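Local coordinates for pyridine nucleotide-disulfide oxidoreductase-like protein (Myceliophthora thermophila, PDB 5MQ6) that inserts one oxygen atom next to the carbonyl of ketones, polycyclic ones above all, giving esters or lactones with the help of FAD and NADPH, at residues K80-G85 and L110-A115. Numbering follows the deposited sequence.
Sequences KFIILG and LMVDAA. With FAD (flavin-adenine dinucleotide), chain B.
I83 and V112 sit at the middle of a parallel pairing between strands 81-84 and 110-112, laced by four backbone hydrogen bonds: L110 N to F81 O, I83 N to L110 O, V112 N to I83 O and G85 N to V112 O.

Beta-branched I82, I83 and V112 suit an extended, buried strand. On one face, with CG1 beside the backbone N (I82 chi1 -69°), I82 CG2 stands anti to N and meets V112 CG2 at 3.9 Å; on the other, I83 CB lies 4.2 Å from M111 CG, and flexible M111 bends at its thioether to bring CE near G85 O.

D113 OD1 accepts from FAD O3B at 2.7 Å and, from above the carboxylate plane, from A115 N, closing an Asx turn; D113 OD2 accepts from A86 N. A leucine replacing D113 would probably leave the ribose hydroxyl and both amides without their acceptor. A114 N reaches FAD N3A (3.1 Å), while G85 has phi 109°, where a CB would press on the carbonyl O of L84.

This is the beta-alpha-beta unit of a Rossmann-type FAD site: helix 88-99 covers I83 and M111, whereas strands 181-189 and 210-216 cover the face of I82, L84, L110 and V112.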
ATOM      1  N   LYS A  80      -6.171 -25.911  -8.067  1.00 14.98           N
ATOM      2  CA  LYS A  80      -5.322 -26.281  -6.915  1.00 16.25           C
ATOM      3  C   LYS A  80      -5.153 -25.020  -6.036  1.00 14.63           C
ATOM      4  O   LYS A  80      -5.435 -25.055  -4.867  1.00 15.62           O
ATOM      5  CB  LYS A  80      -3.998 -26.837  -7.431  1.00 17.61           C
ATOM      6  CG  LYS A  80      -2.977 -27.331  -6.381  1.00 16.90           C
ATOM      7  CD  LYS A  80      -1.794 -27.951  -7.102  1.00 17.59           C
ATOM      8  CE  LYS A  80      -0.844 -28.633  -6.070  1.00 17.92           C
ATOM      9  NZ  LYS A  80       0.346 -29.129  -6.779  1.00 17.39           N
ATOM     10  N   PHE A  81      -4.624 -23.933  -6.627  1.00 15.58           N
ATOM     11  CA  PHE A  81      -4.431 -22.651  -5.969  1.00 16.77           C
ATOM     12  C   PHE A  81      -5.357 -21.576  -6.613  1.00 17.49           C
ATOM     13  O   PHE A  81      -5.403 -21.407  -7.843  1.00 16.42           O
ATOM     14  CB  PHE A  81      -2.977 -22.149  -6.139  1.00 15.96           C
ATOM     15  CG  PHE A  81      -1.967 -23.044  -5.527  1.00 16.99           C
ATOM     16  CD1 PHE A  81      -1.680 -22.973  -4.177  1.00 16.65           C
ATOM     17  CD2 PHE A  81      -1.320 -24.024  -6.290  1.00 20.17           C
ATOM     18  CE1 PHE A  81      -0.781 -23.850  -3.594  1.00 15.94           C
ATOM     19  CE2 PHE A  81      -0.412 -24.918  -5.690  1.00 19.83           C
ATOM     20  CZ  PHE A  81      -0.175 -24.836  -4.322  1.00 17.45           C
ATOM     21  N   ILE A  82      -6.056 -20.850  -5.768  1.00 16.41           N
ATOM     22  CA  ILE A  82      -6.604 -19.545  -6.154  1.00 15.60           C
ATOM     23  C   ILE A  82      -5.802 -18.455  -5.480  1.00 14.76           C
ATOM     24  O   ILE A  82      -5.623 -18.418  -4.255  1.00 16.00           O
ATOM     25  CB  ILE A  82      -8.103 -19.399  -5.929  1.00 14.77           C
ATOM     26  CG1 ILE A  82      -8.848 -20.327  -6.941  1.00 13.82           C
ATOM     27  CG2 ILE A  82      -8.488 -17.902  -6.157  1.00 16.07           C
ATOM     28  CD1 ILE A  82     -10.313 -20.544  -6.562  1.00 15.25           C
ATOM     29  N   ILE A  83      -5.325 -17.559  -6.327  1.00 15.18           N
ATOM     30  CA  ILE A  83      -4.662 -16.328  -5.892  1.00 16.55           C
ATOM     31  C   ILE A  83      -5.599 -15.120  -6.069  1.00 17.28           C
ATOM     32  O   ILE A  83      -6.063 -14.882  -7.174  1.00 17.44           O
ATOM     33  CB  ILE A  83      -3.395 -16.090  -6.717  1.00 16.02           C
ATOM     34  CG1 ILE A  83      -2.409 -17.270  -6.472  1.00 16.85           C
ATOM     35  CG2 ILE A  83      -2.736 -14.732  -6.347  1.00 14.86           C
ATOM     36  CD1 ILE A  83      -1.212 -17.278  -7.406  1.00 18.28           C
ATOM     37  N   LEU A  84      -5.832 -14.370  -4.996  1.00 17.16           N
ATOM     38  CA  LEU A  84      -6.656 -13.174  -5.088  1.00 18.55           C
ATOM     39  C   LEU A  84      -5.703 -12.025  -5.238  1.00 18.39           C
ATOM     40  O   LEU A  84      -4.863 -11.765  -4.362  1.00 19.55           O
ATOM     41  CB  LEU A  84      -7.528 -13.000  -3.847  1.00 22.42           C
ATOM     42  CG  LEU A  84      -8.666 -11.987  -3.818  1.00 24.11           C
ATOM     43  CD1 LEU A  84      -9.653 -12.269  -2.697  1.00 25.81           C
ATOM     44  CD2 LEU A  84      -8.127 -10.614  -3.500  1.00 25.34           C
ATOM     45  N   GLY A  85      -5.778 -11.396  -6.406  1.00 18.14           N
ATOM     46  CA  GLY A  85      -4.898 -10.350  -6.779  1.00 19.58           C
ATOM     47  C   GLY A  85      -3.912 -10.742  -7.873  1.00 18.11           C
ATOM     48  O   GLY A  85      -3.230 -11.733  -7.730  1.00 21.49           O
ATOM     49  N   LEU A 110      -5.621 -20.259 -10.612  1.00 17.95           N
ATOM     50  CA  LEU A 110      -6.478 -19.214 -11.064  1.00 18.15           C
ATOM     51  C   LEU A 110      -6.194 -17.997 -10.248  1.00 17.72           C
ATOM     52  O   LEU A 110      -6.338 -18.020  -9.038  1.00 19.21           O
ATOM     53  CB  LEU A 110      -7.977 -19.579 -11.036  1.00 17.34           C
ATOM     54  CG  LEU A 110      -8.876 -18.473 -11.650  1.00 16.95           C
ATOM     55  CD1 LEU A 110      -8.725 -18.428 -13.154  1.00 19.00           C
ATOM     56  CD2 LEU A 110     -10.342 -18.661 -11.296  1.00 18.98           C
ATOM     57  N   MET A 111      -5.837 -16.932 -10.944  1.00 16.02           N
ATOM     58  CA  MET A 111      -5.654 -15.617 -10.327  1.00 19.45           C
ATOM     59  C   MET A 111      -6.949 -14.875 -10.552  1.00 20.30           C
ATOM     60  O   MET A 111      -7.515 -14.947 -11.677  1.00 20.73           O
ATOM     61  CB  MET A 111      -4.463 -14.838 -10.925  1.00 19.84           C
ATOM     62  CG  MET A 111      -3.145 -15.654 -10.920  1.00 20.70           C
ATOM     63  SD  MET A 111      -1.799 -14.749 -11.738  1.00 22.79           S
ATOM     64  CE  MET A 111      -1.433 -13.621 -10.405  1.00 21.14           C
ATOM     65  N   VAL A 112      -7.430 -14.214  -9.498  1.00 15.58           N
ATOM     66  CA  VAL A 112      -8.695 -13.481  -9.550  1.00 17.60           C
ATOM     67  C   VAL A 112      -8.468 -12.066  -9.108  1.00 18.94           C
ATOM     68  O   VAL A 112      -7.861 -11.800  -8.052  1.00 19.21           O
ATOM     69  CB  VAL A 112      -9.790 -14.149  -8.670  1.00 19.28           C
ATOM     70  CG1 VAL A 112     -11.182 -13.505  -8.820  1.00 17.88           C
ATOM     71  CG2 VAL A 112      -9.879 -15.623  -9.061  1.00 19.29           C
ATOM     72  N   ASP A 113      -9.008 -11.125  -9.890  1.00 19.13           N
ATOM     73  CA  ASP A 113      -8.803  -9.720  -9.620  1.00 16.57           C
ATOM     74  C   ASP A 113     -10.002  -8.946 -10.185  1.00 17.17           C
ATOM     75  O   ASP A 113     -10.482  -9.214 -11.277  1.00 18.38           O
ATOM     76  CB  ASP A 113      -7.505  -9.274 -10.295  1.00 16.22           C
ATOM     77  CG  ASP A 113      -6.895  -7.976  -9.678  1.00 19.29           C
ATOM     78  OD1 ASP A 113      -7.649  -7.066  -9.270  1.00 19.39           O
ATOM     79  OD2 ASP A 113      -5.648  -7.877  -9.632  1.00 18.52           O
ATOM     80  N   ALA A 114     -10.422  -7.939  -9.467  1.00 17.72           N
ATOM     81  CA  ALA A 114     -11.426  -6.959  -9.897  1.00 18.83           C
ATOM     82  C   ALA A 114     -10.893  -6.080 -11.015  1.00 20.36           C
ATOM     83  O   ALA A 114     -11.652  -5.618 -11.784  1.00 21.29           O
ATOM     84  CB  ALA A 114     -11.885  -6.101  -8.713  1.00 19.05           C
ATOM     85  N   ALA A 115      -9.596  -5.849 -11.118  1.00 21.34           N
ATOM     86  CA  ALA A 115      -9.044  -5.124 -12.260  1.00 22.29           C
ATOM     87  C   ALA A 115      -9.301  -5.801 -13.561  1.00 22.74           C
ATOM     88  O   ALA A 115      -9.522  -7.014 -13.627  1.00 21.29           O
ATOM     89  CB  ALA A 115      -7.531  -4.938 -12.105  1.00 22.51           C
TER
HETATM   90  PA  FAD B 700      -2.203  -4.475  -5.413  1.00 20.54           P
HETATM   91  O1A FAD B 700      -3.091  -3.531  -4.672  1.00 23.30           O
HETATM   92  O2A FAD B 700      -1.175  -3.966  -6.407  1.00 21.76           O
HETATM   93  O5B FAD B 700      -3.138  -5.520  -6.195  1.00 23.73           O
HETATM   94  C5B FAD B 700      -4.188  -6.142  -5.533  1.00 21.99           C
HETATM   95  C4B FAD B 700      -5.340  -6.296  -6.504  1.00 23.15           C
HETATM   96  O4B FAD B 700      -6.315  -7.135  -5.855  1.00 21.89           O
HETATM   97  C3B FAD B 700      -6.061  -5.011  -6.901  1.00 22.37           C
HETATM   98  O3B FAD B 700      -6.298  -5.004  -8.285  1.00 22.08           O
HETATM   99  C2B FAD B 700      -7.361  -5.082  -6.149  1.00 23.45           C
HETATM  100  O2B FAD B 700      -8.405  -4.404  -6.805  1.00 24.39           O
HETATM  101  C1B FAD B 700      -7.582  -6.578  -6.086  1.00 21.95           C
HETATM  102  N9A FAD B 700      -8.509  -6.967  -5.052  1.00 20.15           N
HETATM  103  C8A FAD B 700      -8.448  -6.626  -3.733  1.00 23.62           C
HETATM  104  N7A FAD B 700      -9.507  -7.151  -3.123  1.00 21.85           N
HETATM  105  C5A FAD B 700     -10.275  -7.812  -4.006  1.00 18.10           C
HETATM  106  C6A FAD B 700     -11.516  -8.602  -3.923  1.00 16.87           C
HETATM  107  N6A FAD B 700     -12.232  -8.792  -2.834  1.00 17.32           N
HETATM  108  N1A FAD B 700     -11.867  -9.150  -5.057  1.00 17.27           N
HETATM  109  C2A FAD B 700     -11.198  -8.974  -6.220  1.00 14.50           C
HETATM  110  N3A FAD B 700     -10.093  -8.289  -6.409  1.00 15.44           N
HETATM  111  C4A FAD B 700      -9.613  -7.665  -5.289  1.00 18.09           C
HETATM  112  N1  FAD B 700       4.752   0.865  -2.852  1.00 22.31           N
HETATM  113  C2  FAD B 700       6.124   0.846  -2.905  1.00 27.80           C
HETATM  114  O2  FAD B 700       6.764   0.051  -2.229  1.00 24.38           O
HETATM  115  N3  FAD B 700       6.788   1.699  -3.698  1.00 32.47           N
HETATM  116  C4  FAD B 700       6.112   2.586  -4.447  1.00 38.50           C
HETATM  117  O4  FAD B 700       6.774   3.332  -5.155  1.00 48.87           O
HETATM  118  C4X FAD B 700       4.643   2.690  -4.463  1.00 36.42           C
HETATM  119  N5  FAD B 700       3.916   3.598  -5.196  1.00 33.59           N
HETATM  120  C5X FAD B 700       2.563   3.569  -5.101  1.00 32.50           C
HETATM  121  C6  FAD B 700       1.747   4.537  -5.864  1.00 29.18           C
HETATM  122  C7  FAD B 700       0.286   4.427  -5.690  1.00 35.98           C
HETATM  123  C7M FAD B 700      -0.646   5.361  -6.427  1.00 35.02           C
HETATM  124  C8  FAD B 700      -0.348   3.425  -4.785  1.00 37.43           C
HETATM  125  C8M FAD B 700      -1.859   3.296  -4.601  1.00 41.20           C
HETATM  126  C9  FAD B 700       0.448   2.544  -4.079  1.00 35.71           C
HETATM  127  C9A FAD B 700       1.866   2.581  -4.204  1.00 35.80           C
HETATM  128  N10 FAD B 700       2.622   1.676  -3.441  1.00 29.98           N
HETATM  129  C10 FAD B 700       4.013   1.703  -3.582  1.00 27.45           C
HETATM  130  C1' FAD B 700       2.005   0.630  -2.594  1.00 33.28           C
HETATM  131  C2' FAD B 700       1.564  -0.523  -3.589  1.00 32.49           C
HETATM  132  O2' FAD B 700       0.185  -0.839  -3.354  1.00 32.73           O
HETATM  133  C3' FAD B 700       2.455  -1.812  -3.532  1.00 30.78           C
HETATM  134  O3' FAD B 700       3.805  -1.462  -3.848  1.00 30.58           O
HETATM  135  C4' FAD B 700       2.140  -2.940  -4.543  1.00 29.20           C
HETATM  136  O4' FAD B 700       1.812  -2.481  -5.929  1.00 28.60           O
HETATM  137  C5' FAD B 700       1.022  -3.846  -3.988  1.00 26.62           C
HETATM  138  O5' FAD B 700       1.056  -5.088  -4.758  1.00 25.35           O
HETATM  139  P   FAD B 700      -0.124  -6.116  -4.336  1.00 23.91           P
HETATM  140  O1P FAD B 700      -0.230  -7.106  -5.554  1.00 25.67           O
HETATM  141  O2P FAD B 700       0.193  -6.565  -2.903  1.00 26.20           O
HETATM  142  O3P FAD B 700      -1.479  -5.196  -4.174  1.00 22.70           O